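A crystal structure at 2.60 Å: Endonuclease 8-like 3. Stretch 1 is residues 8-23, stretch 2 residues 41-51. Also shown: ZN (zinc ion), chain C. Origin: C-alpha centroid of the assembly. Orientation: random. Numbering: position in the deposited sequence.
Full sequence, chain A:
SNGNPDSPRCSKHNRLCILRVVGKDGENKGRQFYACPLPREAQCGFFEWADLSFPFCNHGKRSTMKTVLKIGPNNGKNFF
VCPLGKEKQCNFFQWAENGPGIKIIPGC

Stretch 1, residues 8-23: PRCSKHNRLCILRVVG
Stretch 2 41-51: EAQCGFFEWAD

Stretch 1 begins as an extended loop, turns at Ser11 and Lys12 (phi/psi -91/-48° and -54/-54°), and returns through Arg15 to a strand at 18-21. Two backbone hydrogen bonds tie its arms together: Cys17 N to Pro8 O at 3.0 Å, and a weak one from Cys10 N to Arg15 O at 3.3 Å. Stretch 2 passes through Ala42 at positive phi (77/-19°), then Cys44 (-75/169°), and extends into a strand that includes Glu48 and Trp49. The register is set by CA-CA separations of 6.9 Å for Lys12-Cys44, 5.7 Å for Cys10-Phe46 and 7.7 Å for Leu19-Ala50. No hydrogen bond crosses between the stretches among the modelled atoms; metal coordination and apolar packing join them, burying 505 Å² in total.

Zinc links the turn to stretch 2. Cys10 SG (chi1 51°, p), His13 ND1 and Cys44 SG (chi1 61°, p) each lie 2.3 Å from ZN, and one further ligand comes from elsewhere in the structure. Thiol sulfur and imidazole nitrogen are well suited to this metal. With chi1 -27° and chi2 119°, His13 also sets its ring edge against stretch 2, CE1 lying 3.3 Å from Ala42 O.

Phe46 (chi1 -166°, t; chi2 83°) has the largest covered area, 85 Å². Its CB points toward stretch 1, and one ring face receives Cys10 CA, 3.7 Å from the Phe46 ring centroid and 20° off the normal, a CH-pi contact. Cys17 (chi1 m), which does not bind the zinc, places SG 3.6 Å from Phe46 CE2, obliquely to the ring.

Farther along, Leu19 (chi1 t, chi2 p) brings CD1 within 3.5 Å of Ala50 CB, whose small methyl fits this close approach. Val22 CG2 meets the edge of the Trp49 indole, 3.9 Å from Trp49 CH2; high B factors make Val22 less certain.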

ATOM      1  N   PRO A   8       9.917   2.953   5.528  1.00 54.98           N
ATOM      2  CA  PRO A   8      11.200   2.626   4.890  1.00 55.32           C
ATOM      3  C   PRO A   8      11.714   3.733   3.975  1.00 54.36           C
ATOM      4  O   PRO A   8      10.944   4.592   3.547  1.00 53.20           O
ATOM      5  CB  PRO A   8      10.881   1.358   4.086  1.00 56.38           C
ATOM      6  CG  PRO A   8       9.408   1.428   3.834  1.00 57.22           C
ATOM      7  CD  PRO A   8       8.818   2.096   5.048  1.00 55.32           C
ATOM      8  N   ARG A   9      13.012   3.700   3.683  1.00 51.86           N
ATOM      9  CA  ARG A   9      13.672   4.708   2.867  1.00 46.61           C
ATOM     10  C   ARG A   9      14.513   4.017   1.807  1.00 47.46           C
ATOM     11  O   ARG A   9      15.109   2.968   2.069  1.00 56.64           O
ATOM     12  CB  ARG A   9      14.564   5.610   3.724  1.00 47.44           C
ATOM     13  CG  ARG A   9      13.902   6.104   4.998  1.00 48.55           C
ATOM     14  CD  ARG A   9      14.915   6.726   5.943  1.00 49.59           C
ATOM     15  NE  ARG A   9      14.265   7.455   7.026  1.00 50.56           N
ATOM     16  CZ  ARG A   9      13.959   8.747   6.972  1.00 50.62           C
ATOM     17  NH1 ARG A   9      14.249   9.450   5.888  1.00 49.18           N
ATOM     18  NH2 ARG A   9      13.366   9.336   8.002  1.00 51.87           N
ATOM     19  N   CYS A  10      14.561   4.599   0.611  1.00 43.67           N
ATOM     20  CA  CYS A  10      15.476   4.079  -0.390  1.00 44.05           C
ATOM     21  C   CYS A  10      16.910   4.157   0.137  1.00 41.68           C
ATOM     22  O   CYS A  10      17.199   4.816   1.139  1.00 38.13           O
ATOM     23  CB  CYS A  10      15.323   4.833  -1.712  1.00 45.93           C
ATOM     24  SG  CYS A  10      15.386   6.634  -1.597  1.00 46.93           S
ATOM     25  N   SER A  11      17.812   3.453  -0.543  1.00 41.51           N
ATOM     26  CA  SER A  11      19.187   3.336  -0.072  1.00 41.11           C
ATOM     27  C   SER A  11      20.082   4.435  -0.633  1.00 45.03           C
ATOM     28  O   SER A  11      20.834   5.067   0.116  1.00 44.10           O
ATOM     29  CB  SER A  11      19.741   1.957  -0.434  1.00 44.31           C
ATOM     30  OG  SER A  11      19.220   1.513  -1.674  1.00 48.27           O
ATOM     31  N   LYS A  12      20.018   4.668  -1.946  1.00 51.15           N
ATOM     32  CA  LYS A  12      20.810   5.736  -2.547  1.00 57.87           C
ATOM     33  C   LYS A  12      20.559   7.060  -1.837  1.00 63.56           C
ATOM     34  O   LYS A  12      21.497   7.732  -1.394  1.00 67.93           O
ATOM     35  CB  LYS A  12      20.486   5.851  -4.037  1.00 56.85           C
ATOM     36  N   HIS A  13      19.296   7.453  -1.726  1.00 65.36           N
ATOM     37  CA  HIS A  13      18.888   8.602  -0.935  1.00 62.94           C
ATOM     38  C   HIS A  13      18.215   8.090   0.329  1.00 68.34           C
ATOM     39  O   HIS A  13      17.453   7.120   0.285  1.00 72.53           O
ATOM     40  CB  HIS A  13      17.928   9.501  -1.712  1.00 66.32           C
ATOM     41  CG  HIS A  13      18.107   9.433  -3.197  1.00 67.88           C
ATOM     42  ND1 HIS A  13      17.109   9.013  -4.046  1.00 63.10           N
ATOM     43  CD2 HIS A  13      19.173   9.722  -3.983  1.00 69.70           C
ATOM     44  CE1 HIS A  13      17.547   9.051  -5.293  1.00 37.33           C
ATOM     45  NE2 HIS A  13      18.796   9.478  -5.281  1.00 70.00           N
ATOM     46  N   ASN A  14      18.505   8.725   1.460  1.00 64.26           N
ATOM     47  CA  ASN A  14      17.927   8.297   2.732  1.00 67.21           C
ATOM     48  C   ASN A  14      16.593   9.008   2.972  1.00 63.97           C
ATOM     49  O   ASN A  14      16.393   9.710   3.962  1.00 65.90           O
ATOM     50  CB  ASN A  14      18.913   8.553   3.865  1.00 73.76           C
ATOM     51  CG  ASN A  14      18.573   7.783   5.119  1.00 78.60           C
ATOM     52  OD1 ASN A  14      18.246   8.368   6.152  1.00 84.10           O
ATOM     53  ND2 ASN A  14      18.640   6.461   5.038  1.00 75.36           N
ATOM     54  N   ARG A  15      15.665   8.802   2.038  1.00 57.25           N
ATOM     55  CA  ARG A  15      14.418   9.554   1.990  1.00 63.99           C
ATOM     56  C   ARG A  15      13.219   8.621   2.082  1.00 60.85           C
ATOM     57  O   ARG A  15      13.239   7.508   1.545  1.00 56.22           O
ATOM     58  CB  ARG A  15      14.350  10.393   0.708  1.00 63.49           C
ATOM     59  CG  ARG A  15      15.473  11.418   0.604  1.00 66.91           C
ATOM     60  CD  ARG A  15      15.237  12.415  -0.520  1.00 72.29           C
ATOM     61  NE  ARG A  15      14.742  13.698  -0.025  1.00 73.93           N
ATOM     62  CZ  ARG A  15      13.457  14.038   0.046  1.00 78.78           C
ATOM     63  NH1 ARG A  15      12.511  13.196  -0.346  1.00 76.21           N
ATOM     64  NH2 ARG A  15      13.119  15.233   0.511  1.00 87.84           N
ATOM     65  N   LEU A  16      12.173   9.090   2.763  1.00 62.18           N
ATOM     66  CA  LEU A  16      11.005   8.262   3.034  1.00 54.09           C
ATOM     67  C   LEU A  16      10.271   7.911   1.746  1.00 49.35           C
ATOM     68  O   LEU A  16       9.917   8.791   0.956  1.00 48.52           O
ATOM     69  CB  LEU A  16      10.058   8.982   3.992  1.00 51.23           C
ATOM     70  CG  LEU A  16      10.266   8.727   5.484  1.00 48.76           C
ATOM     71  CD1 LEU A  16       9.345   9.621   6.298  1.00 45.47           C
ATOM     72  CD2 LEU A  16      10.027   7.266   5.828  1.00 47.84           C
ATOM     73  N   CYS A  17      10.017   6.619   1.554  1.00 39.23           N
ATOM     74  CA  CYS A  17       9.414   6.140   0.322  1.00 37.94           C
ATOM     75  C   CYS A  17       7.946   6.535   0.228  1.00 37.64           C
ATOM     76  O   CYS A  17       7.266   6.746   1.236  1.00 39.89           O
ATOM     77  CB  CYS A  17       9.531   4.619   0.232  1.00 41.51           C
ATOM     78  SG  CYS A  17      11.220   3.998   0.178  1.00 44.79           S
ATOM     79  N   ILE A  18       7.459   6.627  -1.009  1.00 37.91           N
ATOM     80  CA  ILE A  18       6.036   6.776  -1.261  1.00 36.84           C
ATOM     81  C   ILE A  18       5.440   5.392  -1.489  1.00 35.72           C
ATOM     82  O   ILE A  18       6.137   4.437  -1.850  1.00 34.02           O
ATOM     83  CB  ILE A  18       5.744   7.701  -2.460  1.00 40.89           C
ATOM     84  CG1 ILE A  18       6.469   7.195  -3.710  1.00 45.09           C
ATOM     85  CG2 ILE A  18       6.136   9.131  -2.134  1.00 44.32           C
ATOM     86  CD1 ILE A  18       6.020   7.864  -4.990  1.00 49.84           C
ATOM     87  N   LEU A  19       4.129   5.289  -1.290  1.00 39.40           N
ATOM     88  CA  LEU A  19       3.389   4.049  -1.500  1.00 41.23           C
ATOM     89  C   LEU A  19       2.683   4.138  -2.846  1.00 38.80           C
ATOM     90  O   LEU A  19       1.688   4.858  -2.985  1.00 41.99           O
ATOM     91  CB  LEU A  19       2.385   3.818  -0.373  1.00 40.61           C
ATOM     92  CG  LEU A  19       1.683   2.460  -0.369  1.00 40.08           C
ATOM     93  CD1 LEU A  19       2.627   1.383   0.149  1.00 37.75           C
ATOM     94  CD2 LEU A  19       0.399   2.504   0.452  1.00 43.25           C
ATOM     95  N   ARG A  20       3.195   3.420  -3.838  1.00 41.02           N
ATOM     96  CA  ARG A  20       2.591   3.382  -5.160  1.00 53.87           C
ATOM     97  C   ARG A  20       1.809   2.088  -5.345  1.00 55.00           C
ATOM     98  O   ARG A  20       1.995   1.109  -4.618  1.00 54.75           O
ATOM     99  CB  ARG A  20       3.657   3.517  -6.252  1.00 64.80           C
ATOM    100  CG  ARG A  20       4.149   4.941  -6.455  1.00 72.24           C
ATOM    101  CD  ARG A  20       4.464   5.209  -7.918  1.00 77.55           C
ATOM    102  NE  ARG A  20       5.855   4.923  -8.255  1.00 80.89           N
ATOM    103  CZ  ARG A  20       6.302   4.759  -9.497  1.00 82.77           C
ATOM    104  NH1 ARG A  20       5.463   4.839 -10.520  1.00 84.44           N
ATOM    105  NH2 ARG A  20       7.586   4.507  -9.715  1.00 84.55           N
ATOM    106  N   VAL A  21       0.917   2.099  -6.331  1.00 60.64           N
ATOM    107  CA  VAL A  21       0.082   0.954  -6.667  1.00 65.36           C
ATOM    108  C   VAL A  21       0.409   0.528  -8.087  1.00 71.98           C
ATOM    109  O   VAL A  21       0.450   1.367  -8.998  1.00 74.32           O
ATOM    110  CB  VAL A  21      -1.415   1.283  -6.527  1.00 67.06           C
ATOM    111  CG1 VAL A  21      -2.257   0.262  -7.277  1.00 70.28           C
ATOM    112  CG2 VAL A  21      -1.813   1.328  -5.060  1.00 64.49           C
ATOM    113  N   VAL A  22       0.638  -0.769  -8.282  1.00 77.52           N
ATOM    114  CA  VAL A  22       0.927  -1.290  -9.612  1.00 89.77           C
ATOM    115  C   VAL A  22      -0.291  -1.097 -10.507  1.00 98.57           C
ATOM    116  O   VAL A  22      -1.223  -1.911 -10.496  1.00 86.10           O
ATOM    117  CB  VAL A  22       1.341  -2.771  -9.561  1.00 95.20           C
ATOM    118  CG1 VAL A  22       1.215  -3.400 -10.942  1.00 95.10           C
ATOM    119  CG2 VAL A  22       2.762  -2.902  -9.039  1.00100.49           C
ATOM    120  N   GLY A  23      -0.289  -0.023 -11.291  1.00112.40           N
ATOM    121  CA  GLY A  23      -1.341   0.207 -12.259  1.00117.87           C
ATOM    122  C   GLY A  23      -1.042  -0.444 -13.593  1.00120.14           C
ATOM    123  O   GLY A  23      -0.589   0.218 -14.532  1.00122.20           O
ATOM    124  N   GLU A  41      12.596  11.997 -12.469  1.00 91.23           N
ATOM    125  CA  GLU A  41      14.025  12.122 -12.713  1.00 94.43           C
ATOM    126  C   GLU A  41      14.774  12.090 -11.388  1.00 96.75           C
ATOM    127  O   GLU A  41      14.294  12.611 -10.377  1.00 94.73           O
ATOM    128  CB  GLU A  41      14.335  13.416 -13.464  1.00 95.38           C
ATOM    129  N   ALA A  42      15.951  11.461 -11.399  1.00 97.91           N
ATOM    130  CA  ALA A  42      16.766  11.307 -10.199  1.00 99.33           C
ATOM    131  C   ALA A  42      16.211  10.208  -9.301  1.00 95.89           C
ATOM    132  O   ALA A  42      16.918   9.698  -8.426  1.00 96.32           O
ATOM    133  CB  ALA A  42      16.862  12.629  -9.432  1.00 97.97           C
ATOM    134  N   GLN A  43      14.947   9.845  -9.505  1.00 83.18           N
ATOM    135  CA  GLN A  43      14.362   8.704  -8.812  1.00 78.52           C
ATOM    136  C   GLN A  43      15.274   7.494  -8.923  1.00 72.61           C
ATOM    137  O   GLN A  43      15.641   7.081 -10.027  1.00 78.78           O
ATOM    138  CB  GLN A  43      12.990   8.379  -9.408  1.00 77.34           C
ATOM    139  CG  GLN A  43      11.804   8.734  -8.532  1.00 82.47           C
ATOM    140  CD  GLN A  43      10.503   8.164  -9.070  1.00 84.52           C
ATOM    141  OE1 GLN A  43      10.495   7.122  -9.726  1.00 89.72           O
ATOM    142  NE2 GLN A  43       9.399   8.850  -8.802  1.00 88.98           N
ATOM    143  N   CYS A  44      15.648   6.929  -7.781  1.00 64.86           N
ATOM    144  CA  CYS A  44      16.375   5.673  -7.808  1.00 56.52           C
ATOM    145  C   CYS A  44      15.419   4.531  -8.137  1.00 55.33           C
ATOM    146  O   CYS A  44      14.194   4.688  -8.142  1.00 57.16           O
ATOM    147  CB  CYS A  44      17.082   5.427  -6.476  1.00 45.74           C
ATOM    148  SG  CYS A  44      15.984   5.310  -5.048  1.00 35.68           S
ATOM    149  N   GLY A  45      15.989   3.365  -8.419  1.00 51.48           N
ATOM    150  CA  GLY A  45      15.185   2.224  -8.801  1.00 47.42           C
ATOM    151  C   GLY A  45      14.660   1.433  -7.622  1.00 43.54           C
ATOM    152  O   GLY A  45      14.347   0.247  -7.759  1.00 42.03           O
ATOM    153  N   PHE A  46      14.555   2.076  -6.460  1.00 42.58           N
ATOM    154  CA  PHE A  46      14.103   1.378  -5.266  1.00 35.14           C
ATOM    155  C   PHE A  46      12.720   0.781  -5.497  1.00 31.67           C
ATOM    156  O   PHE A  46      11.880   1.347  -6.199  1.00 37.09           O
ATOM    157  CB  PHE A  46      14.065   2.327  -4.068  1.00 35.29           C
ATOM    158  CG  PHE A  46      13.929   1.624  -2.747  1.00 38.01           C
ATOM    159  CD1 PHE A  46      15.043   1.097  -2.114  1.00 39.74           C
ATOM    160  CD2 PHE A  46      12.693   1.490  -2.138  1.00 37.62           C
ATOM    161  CE1 PHE A  46      14.926   0.448  -0.899  1.00 37.10           C
ATOM    162  CE2 PHE A  46      12.570   0.840  -0.922  1.00 36.11           C
ATOM    163  CZ  PHE A  46      13.689   0.320  -0.302  1.00 36.73           C
ATOM    164  N   PHE A  47      12.490  -0.383  -4.896  1.00 28.11           N
ATOM    165  CA  PHE A  47      11.213  -1.079  -5.040  1.00 35.47           C
ATOM    166  C   PHE A  47      11.121  -2.119  -3.938  1.00 36.99           C
ATOM    167  O   PHE A  47      11.944  -3.041  -3.898  1.00 34.03           O
ATOM    168  CB  PHE A  47      11.100  -1.734  -6.418  1.00 35.57           C
ATOM    169  CG  PHE A  47       9.769  -2.380  -6.674  1.00 37.55           C
ATOM    170  CD1 PHE A  47       9.468  -3.617  -6.132  1.00 40.71           C
ATOM    171  CD2 PHE A  47       8.820  -1.752  -7.463  1.00 35.90           C
ATOM    172  CE1 PHE A  47       8.244  -4.211  -6.365  1.00 42.53           C
ATOM    173  CE2 PHE A  47       7.595  -2.345  -7.701  1.00 38.68           C
ATOM    174  CZ  PHE A  47       7.308  -3.576  -7.150  1.00 40.56           C
ATOM    175  N   GLU A  48      10.136  -1.983  -3.052  1.00 39.83           N
ATOM    176  CA  GLU A  48       9.957  -2.957  -1.977  1.00 42.85           C
ATOM    177  C   GLU A  48       8.473  -3.207  -1.760  1.00 35.35           C
ATOM    178  O   GLU A  48       7.734  -2.283  -1.419  1.00 32.76           O
ATOM    179  CB  GLU A  48      10.609  -2.471  -0.678  1.00 56.60           C
ATOM    180  CG  GLU A  48      11.112  -3.590   0.219  1.00 69.37           C
ATOM    181  CD  GLU A  48      12.369  -4.249  -0.321  1.00 79.17           C
ATOM    182  OE1 GLU A  48      13.049  -3.632  -1.170  1.00 84.48           O
ATOM    183  OE2 GLU A  48      12.677  -5.382   0.103  1.00 84.39           O
ATOM    184  N   TRP A  49       8.039  -4.452  -1.940  1.00 29.89           N
ATOM    185  CA  TRP A  49       6.636  -4.779  -1.720  1.00 29.35           C
ATOM    186  C   TRP A  49       6.224  -4.397  -0.304  1.00 32.69           C
ATOM    187  O   TRP A  49       6.897  -4.747   0.670  1.00 31.87           O
ATOM    188  CB  TRP A  49       6.393  -6.263  -1.970  1.00 28.60           C
ATOM    189  CG  TRP A  49       6.528  -6.634  -3.411  1.00 22.75           C
ATOM    190  CD1 TRP A  49       7.441  -7.486  -3.954  1.00 22.76           C
ATOM    191  CD2 TRP A  49       5.730  -6.151  -4.499  1.00 23.10           C
ATOM    192  NE1 TRP A  49       7.259  -7.570  -5.314  1.00 27.13           N
ATOM    193  CE2 TRP A  49       6.214  -6.759  -5.673  1.00 25.11           C
ATOM    194  CE3 TRP A  49       4.653  -5.264  -4.594  1.00 29.38           C
ATOM    195  CZ2 TRP A  49       5.661  -6.511  -6.926  1.00 23.80           C
ATOM    196  CZ3 TRP A  49       4.104  -5.020  -5.840  1.00 30.75           C
ATOM    197  CH2 TRP A  49       4.606  -5.642  -6.988  1.00 31.45           C
ATOM    198  N   ALA A  50       5.108  -3.673  -0.196  1.00 31.94           N
ATOM    199  CA  ALA A  50       4.697  -3.126   1.089  1.00 31.85           C
ATOM    200  C   ALA A  50       3.919  -4.128   1.931  1.00 31.48           C
ATOM    201  O   ALA A  50       3.967  -4.057   3.164  1.00 31.46           O
ATOM    202  CB  ALA A  50       3.846  -1.871   0.875  1.00 35.37           C
ATOM    203  N   ASP A  51       3.209  -5.061   1.302  1.00 32.66           N
ATOM    204  CA  ASP A  51       2.239  -5.896   1.997  1.00 34.67           C
ATOM    205  C   ASP A  51       2.848  -7.144   2.626  1.00 36.09           C
ATOM    206  O   ASP A  51       2.105  -7.975   3.158  1.00 34.76           O
ATOM    207  CB  ASP A  51       1.117  -6.306   1.039  1.00 35.14           C
ATOM    208  CG  ASP A  51       1.612  -7.158  -0.120  1.00 34.33           C
ATOM    209  OD1 ASP A  51       2.817  -7.486  -0.161  1.00 35.71           O
ATOM    210  OD2 ASP A  51       0.789  -7.499  -0.995  1.00 34.55           O
TER
HETATM  211 ZN    ZN C 701      15.797   7.186  -3.765  1.00 39.56          ZN